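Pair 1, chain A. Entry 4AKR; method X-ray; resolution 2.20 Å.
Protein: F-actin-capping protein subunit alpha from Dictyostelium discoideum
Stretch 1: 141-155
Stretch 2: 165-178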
# COMPACT_ATOMS: atom_id res chain seq x y z
N LYS A 141 0.34 -36.01 12.12
CA LYS A 141 -0.59 -37.03 11.64
C LYS A 141 -2.01 -36.50 11.60
O LYS A 141 -2.48 -35.87 12.55
CB LYS A 141 -0.54 -38.26 12.55
CG LYS A 141 0.73 -39.09 12.43
CD LYS A 141 0.74 -40.24 13.44
CE LYS A 141 0.87 -39.72 14.87
NZ LYS A 141 2.19 -39.09 15.10
N VAL A 142 -2.69 -36.75 10.49
CA VAL A 142 -4.08 -36.32 10.33
C VAL A 142 -4.88 -37.49 9.78
O VAL A 142 -4.31 -38.42 9.21
CB VAL A 142 -4.19 -35.13 9.35
CG1 VAL A 142 -3.44 -33.95 9.92
CG2 VAL A 142 -3.65 -35.50 7.99
N SER A 143 -6.20 -37.44 9.95
CA SER A 143 -7.10 -38.50 9.49
C SER A 143 -6.70 -39.16 8.18
O SER A 143 -6.61 -40.39 8.09
CB SER A 143 -8.52 -37.95 9.36
OG SER A 143 -8.98 -37.41 10.59
N GLU A 144 -6.47 -38.34 7.16
CA GLU A 144 -6.09 -38.83 5.84
C GLU A 144 -4.63 -39.28 5.73
O GLU A 144 -4.16 -39.63 4.64
CB GLU A 144 -6.36 -37.75 4.79
CG GLU A 144 -5.67 -36.43 5.06
CD GLU A 144 -6.35 -35.58 6.13
OE1 GLU A 144 -6.55 -36.07 7.26
OE2 GLU A 144 -6.69 -34.42 5.83
N GLY A 145 -3.90 -39.28 6.85
CA GLY A 145 -2.51 -39.69 6.81
C GLY A 145 -1.54 -38.69 7.40
O GLY A 145 -1.59 -38.40 8.60
N ILE A 146 -0.66 -38.14 6.57
CA ILE A 146 0.33 -37.17 7.03
C ILE A 146 0.23 -35.78 6.40
O ILE A 146 0.07 -35.65 5.18
CB ILE A 146 1.77 -37.67 6.77
CG1 ILE A 146 2.04 -38.93 7.60
CG2 ILE A 146 2.77 -36.56 7.12
CD1 ILE A 146 3.30 -39.65 7.20
N LYS A 147 0.35 -34.76 7.23
CA LYS A 147 0.33 -33.39 6.74
C LYS A 147 1.70 -32.75 6.97
O LYS A 147 2.17 -32.64 8.10
CB LYS A 147 -0.74 -32.56 7.44
CG LYS A 147 -0.70 -31.09 7.02
CD LYS A 147 -1.79 -30.23 7.65
CE LYS A 147 -1.57 -30.03 9.14
NZ LYS A 147 -2.52 -29.03 9.70
N ILE A 148 2.35 -32.35 5.88
CA ILE A 148 3.66 -31.70 5.98
C ILE A 148 3.47 -30.25 5.57
O ILE A 148 3.05 -29.98 4.46
CB ILE A 148 4.70 -32.35 5.04
CG1 ILE A 148 4.88 -33.82 5.42
CG2 ILE A 148 6.03 -31.59 5.13
CD1 ILE A 148 5.27 -34.04 6.87
N THR A 149 3.76 -29.33 6.48
CA THR A 149 3.61 -27.91 6.21
C THR A 149 4.95 -27.22 5.95
O THR A 149 5.84 -27.24 6.80
CB THR A 149 2.91 -27.19 7.38
OG1 THR A 149 1.69 -27.88 7.69
CG2 THR A 149 2.58 -25.76 7.00
N VAL A 150 5.08 -26.62 4.77
CA VAL A 150 6.30 -25.92 4.38
C VAL A 150 6.10 -24.40 4.38
O VAL A 150 5.23 -23.87 3.68
CB VAL A 150 6.74 -26.33 2.96
CG1 VAL A 150 8.08 -25.72 2.65
CG2 VAL A 150 6.79 -27.83 2.85
N CYS A 151 6.91 -23.71 5.17
CA CYS A 151 6.85 -22.26 5.27
C CYS A 151 8.15 -21.65 4.76
O CYS A 151 9.23 -22.13 5.08
CB CYS A 151 6.66 -21.84 6.73
SG CYS A 151 5.20 -22.49 7.57
N ILE A 152 8.03 -20.61 3.95
CA ILE A 152 9.19 -19.90 3.42
C ILE A 152 8.91 -18.42 3.63
O ILE A 152 7.81 -17.95 3.34
CB ILE A 152 9.41 -20.17 1.92
CG1 ILE A 152 9.56 -21.68 1.68
CG2 ILE A 152 10.65 -19.41 1.43
CD1 ILE A 152 10.05 -22.06 0.30
N SER A 153 9.90 -17.69 4.14
CA SER A 153 9.70 -16.26 4.39
C SER A 153 10.98 -15.49 4.17
O SER A 153 12.02 -15.81 4.75
CB SER A 153 9.19 -16.03 5.82
OG SER A 153 8.68 -14.72 5.96
N THR A 154 10.91 -14.45 3.34
CA THR A 154 12.08 -13.64 3.05
C THR A 154 11.68 -12.19 2.87
O THR A 154 10.69 -11.88 2.21
CB THR A 154 12.79 -14.13 1.78
OG1 THR A 154 13.99 -13.37 1.59
CG2 THR A 154 11.89 -13.96 0.55
N CYS A 155 12.47 -11.30 3.46
CA CYS A 155 12.19 -9.88 3.40
C CYS A 155 13.43 -9.07 3.05
O CYS A 155 14.54 -9.59 2.98
CB CYS A 155 11.66 -9.41 4.75
SG CYS A 155 12.81 -9.75 6.12
N GLY A 165 10.14 -5.04 1.46
CA GLY A 165 9.34 -6.07 0.83
C GLY A 165 9.44 -7.38 1.57
O GLY A 165 10.34 -7.58 2.38
N ARG A 166 8.50 -8.27 1.30
CA ARG A 166 8.49 -9.59 1.90
C ARG A 166 7.78 -10.54 0.96
O ARG A 166 6.90 -10.14 0.20
CB ARG A 166 7.76 -9.58 3.26
CG ARG A 166 7.75 -10.95 3.94
CD ARG A 166 6.98 -10.97 5.26
NE ARG A 166 7.70 -10.36 6.38
CZ ARG A 166 8.83 -10.82 6.91
NH1 ARG A 166 9.41 -11.91 6.42
NH2 ARG A 166 9.37 -10.20 7.95
N TRP A 167 8.20 -11.79 0.99
CA TRP A 167 7.60 -12.84 0.19
C TRP A 167 7.33 -13.97 1.18
O TRP A 167 8.23 -14.41 1.88
CB TRP A 167 8.55 -13.33 -0.91
CG TRP A 167 7.99 -14.47 -1.75
CD1 TRP A 167 7.66 -15.73 -1.31
CD2 TRP A 167 7.69 -14.44 -3.15
NE1 TRP A 167 7.19 -16.48 -2.36
CE2 TRP A 167 7.19 -15.72 -3.50
CE3 TRP A 167 7.80 -13.46 -4.15
CZ2 TRP A 167 6.80 -16.04 -4.80
CZ3 TRP A 167 7.41 -13.79 -5.45
CH2 TRP A 167 6.92 -15.07 -5.75
N ARG A 168 6.08 -14.40 1.24
CA ARG A 168 5.68 -15.48 2.13
C ARG A 168 5.01 -16.59 1.34
O ARG A 168 4.10 -16.34 0.56
CB ARG A 168 4.70 -14.96 3.19
CG ARG A 168 5.31 -14.16 4.31
CD ARG A 168 4.23 -13.55 5.18
NE ARG A 168 3.57 -12.44 4.50
CZ ARG A 168 2.47 -11.84 4.92
NH1 ARG A 168 1.87 -12.26 6.03
NH2 ARG A 168 1.96 -10.83 4.24
N SER A 169 5.48 -17.82 1.55
CA SER A 169 4.91 -19.00 0.91
C SER A 169 4.61 -20.03 1.99
O SER A 169 5.47 -20.31 2.83
CB SER A 169 5.89 -19.61 -0.10
OG SER A 169 6.01 -18.84 -1.27
N VAL A 170 3.40 -20.56 1.98
CA VAL A 170 3.01 -21.59 2.94
C VAL A 170 2.32 -22.69 2.14
O VAL A 170 1.20 -22.51 1.65
CB VAL A 170 2.04 -21.06 4.02
CG1 VAL A 170 1.54 -22.21 4.88
CG2 VAL A 170 2.76 -20.03 4.90
N TRP A 171 3.02 -23.81 1.98
CA TRP A 171 2.50 -24.96 1.25
C TRP A 171 2.19 -26.09 2.21
O TRP A 171 3.05 -26.54 2.97
CB TRP A 171 3.51 -25.47 0.21
CG TRP A 171 3.63 -24.61 -1.00
CD1 TRP A 171 4.45 -23.53 -1.16
CD2 TRP A 171 2.85 -24.71 -2.20
NE1 TRP A 171 4.22 -22.95 -2.39
CE2 TRP A 171 3.25 -23.65 -3.05
CE3 TRP A 171 1.85 -25.59 -2.64
CZ2 TRP A 171 2.69 -23.45 -4.31
CZ3 TRP A 171 1.29 -25.39 -3.89
CH2 TRP A 171 1.71 -24.33 -4.71
N THR A 172 0.95 -26.55 2.16
CA THR A 172 0.51 -27.63 3.02
C THR A 172 0.33 -28.87 2.18
O THR A 172 -0.53 -28.90 1.30
CB THR A 172 -0.81 -27.26 3.68
OG1 THR A 172 -0.62 -26.04 4.42
CG2 THR A 172 -1.27 -28.36 4.61
N CYS A 173 1.13 -29.90 2.46
CA CYS A 173 1.09 -31.14 1.70
C CYS A 173 0.52 -32.31 2.48
O CYS A 173 1.08 -32.72 3.51
CB CYS A 173 2.50 -31.48 1.22
SG CYS A 173 3.41 -30.04 0.62
N THR A 174 -0.58 -32.86 1.98
CA THR A 174 -1.26 -33.98 2.64
C THR A 174 -1.21 -35.25 1.79
O THR A 174 -1.35 -35.20 0.57
CB THR A 174 -2.72 -33.62 2.95
OG1 THR A 174 -2.77 -32.44 3.76
CG2 THR A 174 -3.38 -34.75 3.71
N PHE A 175 -1.00 -36.39 2.44
CA PHE A 175 -0.91 -37.65 1.72
C PHE A 175 -0.97 -38.90 2.58
O PHE A 175 -0.68 -38.88 3.77
CB PHE A 175 0.39 -37.67 0.92
CG PHE A 175 1.63 -37.49 1.77
CD1 PHE A 175 2.06 -36.22 2.15
CD2 PHE A 175 2.35 -38.60 2.20
CE1 PHE A 175 3.20 -36.05 2.94
CE2 PHE A 175 3.50 -38.45 3.00
CZ PHE A 175 3.92 -37.17 3.37
N LYS A 176 -1.36 -40.00 1.94
CA LYS A 176 -1.42 -41.31 2.59
C LYS A 176 -0.02 -41.85 2.33
O LYS A 176 0.43 -41.90 1.18
CB LYS A 176 -2.47 -42.19 1.90
CG LYS A 176 -2.63 -43.59 2.50
CD LYS A 176 -3.74 -44.36 1.76
CE LYS A 176 -4.08 -45.68 2.44
NZ LYS A 176 -5.26 -46.33 1.79
N PRO A 177 0.72 -42.23 3.38
CA PRO A 177 2.07 -42.74 3.15
C PRO A 177 2.19 -44.03 2.35
O PRO A 177 1.56 -45.03 2.68
CB PRO A 177 2.64 -42.86 4.57
CG PRO A 177 1.42 -43.03 5.43
CD PRO A 177 0.45 -42.07 4.82
N GLY A 178 3.02 -43.99 1.30
CA GLY A 178 3.27 -45.16 0.48
C GLY A 178 2.53 -45.32 -0.84
O GLY A 178 2.97 -46.06 -1.72

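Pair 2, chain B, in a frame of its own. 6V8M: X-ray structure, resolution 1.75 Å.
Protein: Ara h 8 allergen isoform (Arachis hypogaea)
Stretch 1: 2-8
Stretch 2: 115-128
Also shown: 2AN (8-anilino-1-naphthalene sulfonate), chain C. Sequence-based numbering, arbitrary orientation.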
# COMPACT_ATOMS: atom_id res chain seq x y z
N GLY B 2 1.22 16.07 13.99
CA GLY B 2 -0.18 16.12 13.52
C GLY B 2 -0.64 14.75 13.09
O GLY B 2 0.18 13.96 12.63
N VAL B 3 -1.92 14.47 13.22
CA VAL B 3 -2.53 13.17 12.79
C VAL B 3 -3.61 13.51 11.78
O VAL B 3 -4.51 14.28 12.14
CB VAL B 3 -3.05 12.39 14.01
CG1 VAL B 3 -3.65 11.06 13.60
CG2 VAL B 3 -1.92 12.16 15.01
N HIS B 4 -3.56 12.91 10.60
CA HIS B 4 -4.42 13.31 9.45
C HIS B 4 -5.05 12.05 8.84
O HIS B 4 -4.32 11.28 8.24
CB HIS B 4 -3.62 14.11 8.41
CG HIS B 4 -2.71 15.14 9.00
ND1 HIS B 4 -3.11 16.44 9.21
CD2 HIS B 4 -1.45 15.05 9.45
CE1 HIS B 4 -2.10 17.11 9.75
NE2 HIS B 4 -1.09 16.28 9.92
N THR B 5 -6.33 11.82 9.11
CA THR B 5 -7.02 10.56 8.76
C THR B 5 -8.00 10.78 7.62
O THR B 5 -8.83 11.71 7.70
CB THR B 5 -7.70 9.92 9.97
OG1 THR B 5 -6.67 9.71 10.94
CG2 THR B 5 -8.37 8.60 9.64
N PHE B 6 -7.92 9.92 6.62
CA PHE B 6 -8.73 9.99 5.38
C PHE B 6 -9.37 8.63 5.19
O PHE B 6 -8.69 7.61 5.32
CB PHE B 6 -7.89 10.36 4.15
CG PHE B 6 -7.20 11.68 4.28
CD1 PHE B 6 -7.84 12.86 3.93
CD2 PHE B 6 -5.91 11.75 4.80
CE1 PHE B 6 -7.18 14.07 4.07
CE2 PHE B 6 -5.28 12.96 4.96
CZ PHE B 6 -5.92 14.12 4.59
N GLU B 7 -10.68 8.62 4.96
CA GLU B 7 -11.43 7.35 4.72
C GLU B 7 -12.06 7.44 3.33
O GLU B 7 -12.75 8.46 3.04
CB GLU B 7 -12.47 7.10 5.81
CG GLU B 7 -11.84 6.76 7.15
CD GLU B 7 -12.81 6.46 8.28
OE1 GLU B 7 -13.77 5.71 8.05
OE2 GLU B 7 -12.60 7.00 9.39
N GLU B 8 -11.90 6.41 2.51
CA GLU B 8 -12.46 6.43 1.14
C GLU B 8 -12.94 5.05 0.74
O GLU B 8 -12.40 4.05 1.24
CB GLU B 8 -11.45 6.92 0.11
CG GLU B 8 -11.01 8.33 0.40
CD GLU B 8 -10.40 9.02 -0.79
OE1 GLU B 8 -9.38 9.70 -0.60
OE2 GLU B 8 -10.95 8.88 -1.90
N VAL B 115 -10.86 1.99 2.48
CA VAL B 115 -9.54 2.36 3.05
C VAL B 115 -9.70 3.42 4.12
O VAL B 115 -10.63 4.24 4.09
CB VAL B 115 -8.53 2.80 1.98
CG1 VAL B 115 -8.40 1.78 0.87
CG2 VAL B 115 -8.85 4.18 1.43
N SER B 116 -8.78 3.36 5.06
CA SER B 116 -8.49 4.39 6.07
C SER B 116 -6.99 4.65 6.01
O SER B 116 -6.22 3.68 6.21
CB SER B 116 -8.88 3.92 7.44
OG SER B 116 -8.75 4.96 8.39
N VAL B 117 -6.60 5.91 5.87
CA VAL B 117 -5.15 6.25 5.75
C VAL B 117 -4.87 7.31 6.79
O VAL B 117 -5.52 8.36 6.73
CB VAL B 117 -4.80 6.74 4.35
CG1 VAL B 117 -3.30 6.96 4.22
CG2 VAL B 117 -5.28 5.78 3.29
N THR B 118 -3.94 7.02 7.70
CA THR B 118 -3.59 7.99 8.76
C THR B 118 -2.16 8.46 8.52
O THR B 118 -1.25 7.63 8.70
CB THR B 118 -3.82 7.47 10.18
OG1 THR B 118 -5.20 7.12 10.30
CG2 THR B 118 -3.53 8.54 11.21
N PHE B 119 -1.99 9.74 8.21
CA PHE B 119 -0.67 10.40 8.11
C PHE B 119 -0.32 10.96 9.49
O PHE B 119 -1.15 11.58 10.15
CB PHE B 119 -0.68 11.54 7.10
CG PHE B 119 -0.94 11.16 5.66
CD1 PHE B 119 -2.23 10.86 5.22
CD2 PHE B 119 0.09 11.19 4.73
CE1 PHE B 119 -2.48 10.55 3.90
CE2 PHE B 119 -0.18 10.91 3.40
CZ PHE B 119 -1.45 10.57 2.99
N HIS B 120 0.90 10.69 9.94
CA HIS B 120 1.50 11.25 11.16
C HIS B 120 2.65 12.16 10.73
O HIS B 120 3.61 11.66 10.12
CB HIS B 120 2.00 10.13 12.07
CG HIS B 120 0.93 9.23 12.58
ND1 HIS B 120 0.48 9.30 13.86
CD2 HIS B 120 0.21 8.25 11.98
CE1 HIS B 120 -0.47 8.39 14.05
NE2 HIS B 120 -0.67 7.76 12.91
N THR B 121 2.50 13.46 10.95
CA THR B 121 3.51 14.47 10.56
C THR B 121 4.31 14.89 11.78
O THR B 121 3.76 14.92 12.91
CB THR B 121 2.82 15.68 9.93
OG1 THR B 121 1.92 16.14 10.93
CG2 THR B 121 2.14 15.34 8.63
N LYS B 122 5.53 15.35 11.53
CA LYS B 122 6.37 16.01 12.55
C LYS B 122 5.84 17.43 12.72
O LYS B 122 5.29 18.02 11.75
CB LYS B 122 7.84 16.00 12.10
CG LYS B 122 8.41 14.62 11.80
CD LYS B 122 9.80 14.65 11.23
CE LYS B 122 10.37 13.26 11.00
NZ LYS B 122 11.30 13.25 9.85
N GLY B 123 5.95 17.99 13.91
CA GLY B 123 5.50 19.39 14.10
C GLY B 123 3.98 19.49 14.11
O GLY B 123 3.32 18.46 14.32
N ASP B 124 3.44 20.69 13.91
CA ASP B 124 1.99 20.96 14.13
C ASP B 124 1.42 21.75 12.94
O ASP B 124 0.56 22.60 13.16
CB ASP B 124 1.77 21.71 15.46
CG ASP B 124 2.70 21.22 16.56
OD1 ASP B 124 2.56 20.04 16.98
OD2 ASP B 124 3.62 21.98 16.94
N ALA B 125 1.90 21.49 11.72
CA ALA B 125 1.41 22.17 10.50
C ALA B 125 0.45 21.24 9.77
O ALA B 125 0.55 20.01 9.94
CB ALA B 125 2.55 22.56 9.60
N PRO B 126 -0.48 21.77 8.93
CA PRO B 126 -1.35 20.90 8.15
C PRO B 126 -0.47 20.00 7.26
O PRO B 126 0.62 20.37 6.93
CB PRO B 126 -2.25 21.86 7.35
CG PRO B 126 -2.16 23.16 8.13
CD PRO B 126 -0.76 23.20 8.70
N LEU B 127 -0.96 18.81 6.94
CA LEU B 127 -0.30 17.91 5.97
C LEU B 127 -0.25 18.64 4.63
O LEU B 127 -1.27 19.12 4.15
CB LEU B 127 -1.13 16.62 5.90
CG LEU B 127 -0.76 15.63 4.82
CD1 LEU B 127 0.56 14.97 5.12
CD2 LEU B 127 -1.87 14.61 4.67
N PRO B 128 0.92 18.82 3.99
CA PRO B 128 0.98 19.51 2.70
C PRO B 128 0.20 18.75 1.62
O PRO B 128 0.29 17.53 1.58
CB PRO B 128 2.47 19.57 2.37
CG PRO B 128 3.16 19.32 3.68
CD PRO B 128 2.25 18.39 4.45
C1 2AN C . -5.92 4.18 -1.05
C2 2AN C . -4.96 3.67 -0.22
C3 2AN C . -4.43 2.38 -0.41
C4 2AN C . -4.88 1.62 -1.43
C5 2AN C . -5.87 2.11 -2.33
C6 2AN C . -6.31 1.28 -3.39
C7 2AN C . -7.24 1.68 -4.26
C8 2AN C . -7.81 2.96 -4.14
N 2AN C . -6.45 5.48 -0.80
S 2AN C . -8.24 5.36 -3.19
C9 2AN C . -7.43 3.80 -3.13
C10 2AN C . -6.42 3.42 -2.16
C11 2AN C . -5.81 6.60 -0.25
C12 2AN C . -4.43 6.74 -0.29
C13 2AN C . -3.83 7.85 0.27
C14 2AN C . -4.57 8.84 0.86
C15 2AN C . -5.95 8.72 0.90
C16 2AN C . -6.57 7.61 0.35
O1 2AN C . -7.26 6.39 -3.22
O2 2AN C . -9.02 5.51 -1.90
O3 2AN C . -9.14 5.30 -4.30
O HOH W 1 -4.36 18.02 7.10

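What backbone arrangement do the two pairs share? Each is a pair of neighbouring antiparallel strands, with N-to-C directions 165° apart in both, and 14 central residues superpose with an RMSD of 0.4 Å. The register matches too: Ile A148 falls on His B4 and Cys A173 on Phe B119, and both couples are hydrogen-bonded pairs. In pair 1, Ile A148 N donates to Cys A173 O at 2.7 Å and Cys A173 N to Ile A148 O at 2.8 Å; in pair 2, His B4 N to Phe B119 O and Phe B119 N to His B4 O are both 2.8 Å. Because these bonds use only main-chain atoms, they place few demands on the side chains.

Where do the side chains agree most closely? Thr A149 and Thr B5 coincide, their side-chain centres 0.3 Å apart, and each faces a second threonine, Thr A172 or Thr B118. All four adopt the m rotamer, yet the contacts differ. In pair 2 the hydroxyls meet in a hydrogen bond, Thr B5 OG1 to Thr B118 OG1 at 3.0 Å, whereas in pair 1 the closest approach is from the methyl Thr A149 CG2 to Thr A172 OG1, at 4.1 Å.

How is the opposite face of the sheet filled around Ile A148 and His B4? In pair 1 the end of the Phe A175 side chain comes nearer to the partner strand, with Ile A146 CB over one face of its ring and Ile A148 CG1 at its edge, 3.7 Å from Phe A175 CE1. Pair 2 puts Thr B121 at the Phe A175 position and Gly B2 at that of Ile A146, and the first strand brings in the imidazole of His B4, at the Ile A148 position. His B4 NE2 hydrogen-bonds Thr B121 OG1 at 3.2 Å, and Leu B127, from the loop beyond the second strand, sets its CB over the imidazole face, 3.7 Å from the ring centroid.

What changes farther along that same face? Val A150 corresponds to Phe B6, and Trp A171 to Val B117, so the aromatic residue changes strands. Val A150 CB lies 4.3 Å from Trp A171 CB, while the end of the tryptophan leads away from the partner strand. Phe B6 instead reaches along the sheet, its CE2 3.7 Å from Phe B119 CD1 and 3.8 Å from Leu B127 CD2. Beyond it, Val B115 takes the place of Ser A169, and its CG2 lies 3.5 Å from N of the bound 8-anilino-1-naphthalene sulfonate. In pair 1, Ser A169 OG accepts a hydrogen bond from Trp A167 NE1 at 2.9 Å.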